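Local coordinates for 5-oxoprolinase subunit A (Thermus thermophilus, PDB 2DFA), which acts in lactam utilization, probably as the A subunit of a complex that couples ATP hydrolysis to the cleavage of 5-oxoproline to L-glutamate, at the interface of chains A and B. Coordinates in Å, arbitrary orientation; residue numbers count along the deposited sequence, not the author numbering. Chains: chain A/B, Hypothetical UPF0271 protein TTHB195.

The interface of chains A and B. Residues chain A 11-13, 16, 38-39, 68, 71; chain B 16.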
ATOM      1  N   GLU A  11       0.521  -3.691  16.746  1.00 34.40           N
ATOM      2  CA  GLU A  11      -0.205  -3.000  15.686  1.00 36.31           C
ATOM      3  C   GLU A  11       0.518  -1.789  15.097  1.00 35.28           C
ATOM      4  O   GLU A  11       0.028  -1.167  14.148  1.00 35.33           O
ATOM      5  CB  GLU A  11      -1.603  -2.634  16.195  1.00 38.44           C
ATOM      6  CG  GLU A  11      -2.288  -3.846  16.820  1.00 43.26           C
ATOM      7  CD  GLU A  11      -3.782  -3.686  16.998  1.00 45.29           C
ATOM      8  OE1 GLU A  11      -4.205  -2.984  17.941  1.00 47.36           O
ATOM      9  OE2 GLU A  11      -4.535  -4.277  16.195  1.00 46.95           O
ATOM     10  N   SER A  12       1.690  -1.469  15.647  1.00 33.93           N
ATOM     11  CA  SER A  12       2.493  -0.354  15.153  1.00 34.14           C
ATOM     12  C   SER A  12       2.873  -0.642  13.701  1.00 34.26           C
ATOM     13  O   SER A  12       3.017  -1.804  13.305  1.00 32.30           O
ATOM     14  CB  SER A  12       3.776  -0.197  15.983  1.00 34.21           C
ATOM     15  OG  SER A  12       3.489   0.106  17.339  1.00 36.88           O
ATOM     16  N   TYR A  13       3.048   0.411  12.911  1.00 33.65           N
ATOM     17  CA  TYR A  13       3.403   0.238  11.508  1.00 34.11           C
ATOM     18  C   TYR A  13       4.546   1.171  11.130  1.00 34.37           C
ATOM     19  O   TYR A  13       4.376   2.394  11.095  1.00 33.65           O
ATOM     20  CB  TYR A  13       2.186   0.527  10.621  1.00 34.86           C
ATOM     21  CG  TYR A  13       2.383   0.116   9.179  1.00 36.16           C
ATOM     22  CD1 TYR A  13       2.075  -1.179   8.752  1.00 34.79           C
ATOM     23  CD2 TYR A  13       2.902   1.014   8.244  1.00 36.52           C
ATOM     24  CE1 TYR A  13       2.279  -1.568   7.426  1.00 37.79           C
ATOM     25  CE2 TYR A  13       3.109   0.634   6.917  1.00 37.52           C
ATOM     26  CZ  TYR A  13       2.796  -0.652   6.517  1.00 38.53           C
ATOM     27  OH  TYR A  13       3.000  -1.019   5.203  1.00 43.30           O
ATOM     28  N   PHE A  16       5.169   4.590  12.651  1.00 35.59           N
ATOM     29  CA  PHE A  16       3.942   4.871  13.400  1.00 37.63           C
ATOM     30  C   PHE A  16       3.725   3.944  14.595  1.00 39.65           C
ATOM     31  O   PHE A  16       3.123   2.877  14.466  1.00 39.57           O
ATOM     32  CB  PHE A  16       2.725   4.779  12.475  1.00 37.07           C
ATOM     33  CG  PHE A  16       2.785   5.712  11.295  1.00 38.69           C
ATOM     34  CD1 PHE A  16       2.708   7.093  11.477  1.00 38.90           C
ATOM     35  CD2 PHE A  16       2.941   5.214  10.006  1.00 37.41           C
ATOM     36  CE1 PHE A  16       2.789   7.964  10.388  1.00 39.46           C
ATOM     37  CE2 PHE A  16       3.024   6.080   8.909  1.00 39.45           C
ATOM     38  CZ  PHE A  16       2.948   7.456   9.104  1.00 39.65           C
ATOM     39  N   HIS A  38      -3.805  -4.609   8.686  1.00 31.57           N
ATOM     40  CA  HIS A  38      -4.424  -3.438   9.271  1.00 34.20           C
ATOM     41  C   HIS A  38      -3.451  -2.758  10.219  1.00 34.94           C
ATOM     42  O   HIS A  38      -3.728  -1.712  10.791  1.00 35.64           O
ATOM     43  CB  HIS A  38      -5.670  -3.887  10.034  1.00 35.96           C
ATOM     44  CG  HIS A  38      -5.263  -4.706  11.232  1.00 37.63           C
ATOM     45  ND1 HIS A  38      -5.041  -6.043  11.179  1.00 40.74           N
ATOM     46  CD2 HIS A  38      -5.063  -4.274  12.547  1.00 39.33           C
ATOM     47  CE1 HIS A  38      -4.715  -6.406  12.435  1.00 38.78           C
ATOM     48  NE2 HIS A  38      -4.720  -5.368  13.275  1.00 40.38           N
ATOM     49  N   GLY A  39      -2.275  -3.363  10.331  1.00 34.49           N
ATOM     50  CA  GLY A  39      -1.212  -2.835  11.162  1.00 33.29           C
ATOM     51  C   GLY A  39      -0.133  -3.895  11.282  1.00 32.93           C
ATOM     52  O   GLY A  39      -0.258  -4.975  10.701  1.00 31.24           O
ATOM     53  N   LEU A  68      -5.162  -0.793   5.608  1.00 29.97           N
ATOM     54  CA  LEU A  68      -4.242  -0.163   6.551  1.00 30.80           C
ATOM     55  C   LEU A  68      -4.716   1.205   7.030  1.00 31.54           C
ATOM     56  O   LEU A  68      -4.785   1.459   8.235  1.00 31.42           O
ATOM     57  CB  LEU A  68      -2.855  -0.025   5.921  1.00 33.24           C
ATOM     58  CG  LEU A  68      -1.758   0.556   6.820  1.00 34.41           C
ATOM     59  CD1 LEU A  68      -1.598  -0.313   8.065  1.00 33.71           C
ATOM     60  CD2 LEU A  68      -0.451   0.625   6.043  1.00 34.66           C
ATOM     61  N   PHE A  71      -7.329   0.898   9.382  1.00 32.80           N
ATOM     62  CA  PHE A  71      -6.958   0.059  10.526  1.00 34.20           C
ATOM     63  C   PHE A  71      -7.822  -1.202  10.611  1.00 34.18           C
ATOM     64  O   PHE A  71      -8.060  -1.737  11.701  1.00 32.01           O
ATOM     65  CB  PHE A  71      -7.073   0.855  11.833  1.00 35.79           C
ATOM     66  CG  PHE A  71      -6.307   0.249  12.983  1.00 37.83           C
ATOM     67  CD1 PHE A  71      -4.916   0.164  12.940  1.00 38.15           C
ATOM     68  CD2 PHE A  71      -6.975  -0.229  14.111  1.00 38.67           C
ATOM     69  CE1 PHE A  71      -4.196  -0.390  14.007  1.00 40.23           C
ATOM     70  CE2 PHE A  71      -6.265  -0.784  15.182  1.00 39.54           C
ATOM     71  CZ  PHE A  71      -4.872  -0.863  15.128  1.00 39.37           C
TER
ATOM     72  N   PHE B  16      -3.132   5.946  12.754  1.00 35.59           N
ATOM     73  CA  PHE B  16      -1.800   6.204  13.308  1.00 37.63           C
ATOM     74  C   PHE B  16      -1.476   7.691  13.459  1.00 39.65           C
ATOM     75  O   PHE B  16      -0.957   8.321  12.536  1.00 39.57           O
ATOM     76  CB  PHE B  16      -0.728   5.550  12.432  1.00 37.07           C
ATOM     77  CG  PHE B  16      -0.895   4.063  12.274  1.00 38.69           C
ATOM     78  CD1 PHE B  16      -0.717   3.208  13.362  1.00 38.90           C
ATOM     79  CD2 PHE B  16      -1.253   3.517  11.046  1.00 37.41           C
ATOM     80  CE1 PHE B  16      -0.895   1.830  13.227  1.00 39.46           C
ATOM     81  CE2 PHE B  16      -1.435   2.136  10.902  1.00 39.45           C
ATOM     82  CZ  PHE B  16      -1.256   1.295  11.997  1.00 39.65           C
TER
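The ring of B:Phe16 enters a mainly apolar pocket of chain A, while its CB meets CB of the two-fold-related A:Phe16 at 3.5 Å, so the phenylalanines touch at their bases. The two side chains cross at about a right angle. CG anti to the carbonyl carbon (chi1 -58°) carries the B:Phe16 ring past A:Phe16 toward A:Tyr13, A:Leu68 and A:Phe71. Its CE2 meets the methyl CD1 of A:Leu68 at 3.8 Å, beyond the rim and close to the ring plane. CB of A:Tyr13 lies over one face, 3.8 Å from CZ; CE1 of A:Phe71 approaches CZ from the opposite side, outside the rim (3.9 Å), the two rings nearly perpendicular. The A:Tyr13 ring itself turns aside, one face taking CD2 of A:Leu68. Replacing B:Phe16 by alanine would remove the ring and would probably leave A:Leu68, A:Tyr13 and A:Phe71 without their shared partner, opening a gap between the subunits.

Toward the polar rim, the backbone O of A:Glu11 lies 3.3 Å from CE1 of B:Phe16, near the ring plane. Behind the pocket, NE2 of A:His38 gives a hydrogen bond to carboxylate OE2 of A:Glu11 (3.1 Å), in the imidazole plane and on the anti side. CD2 of that imidazole sits over the centre of the A:Phe71 ring, backing the pocket wall.

Three loops build chain A's side: after strand 2-9 (A:Glu11 to A:Phe16), between strand 30-34 and helix 42-54 (A:His38, A:Gly39), and between strand 58-62 and helix 80-100 (A:Leu68, A:Phe71). The structure alone does not show this two-fold interface's biological role.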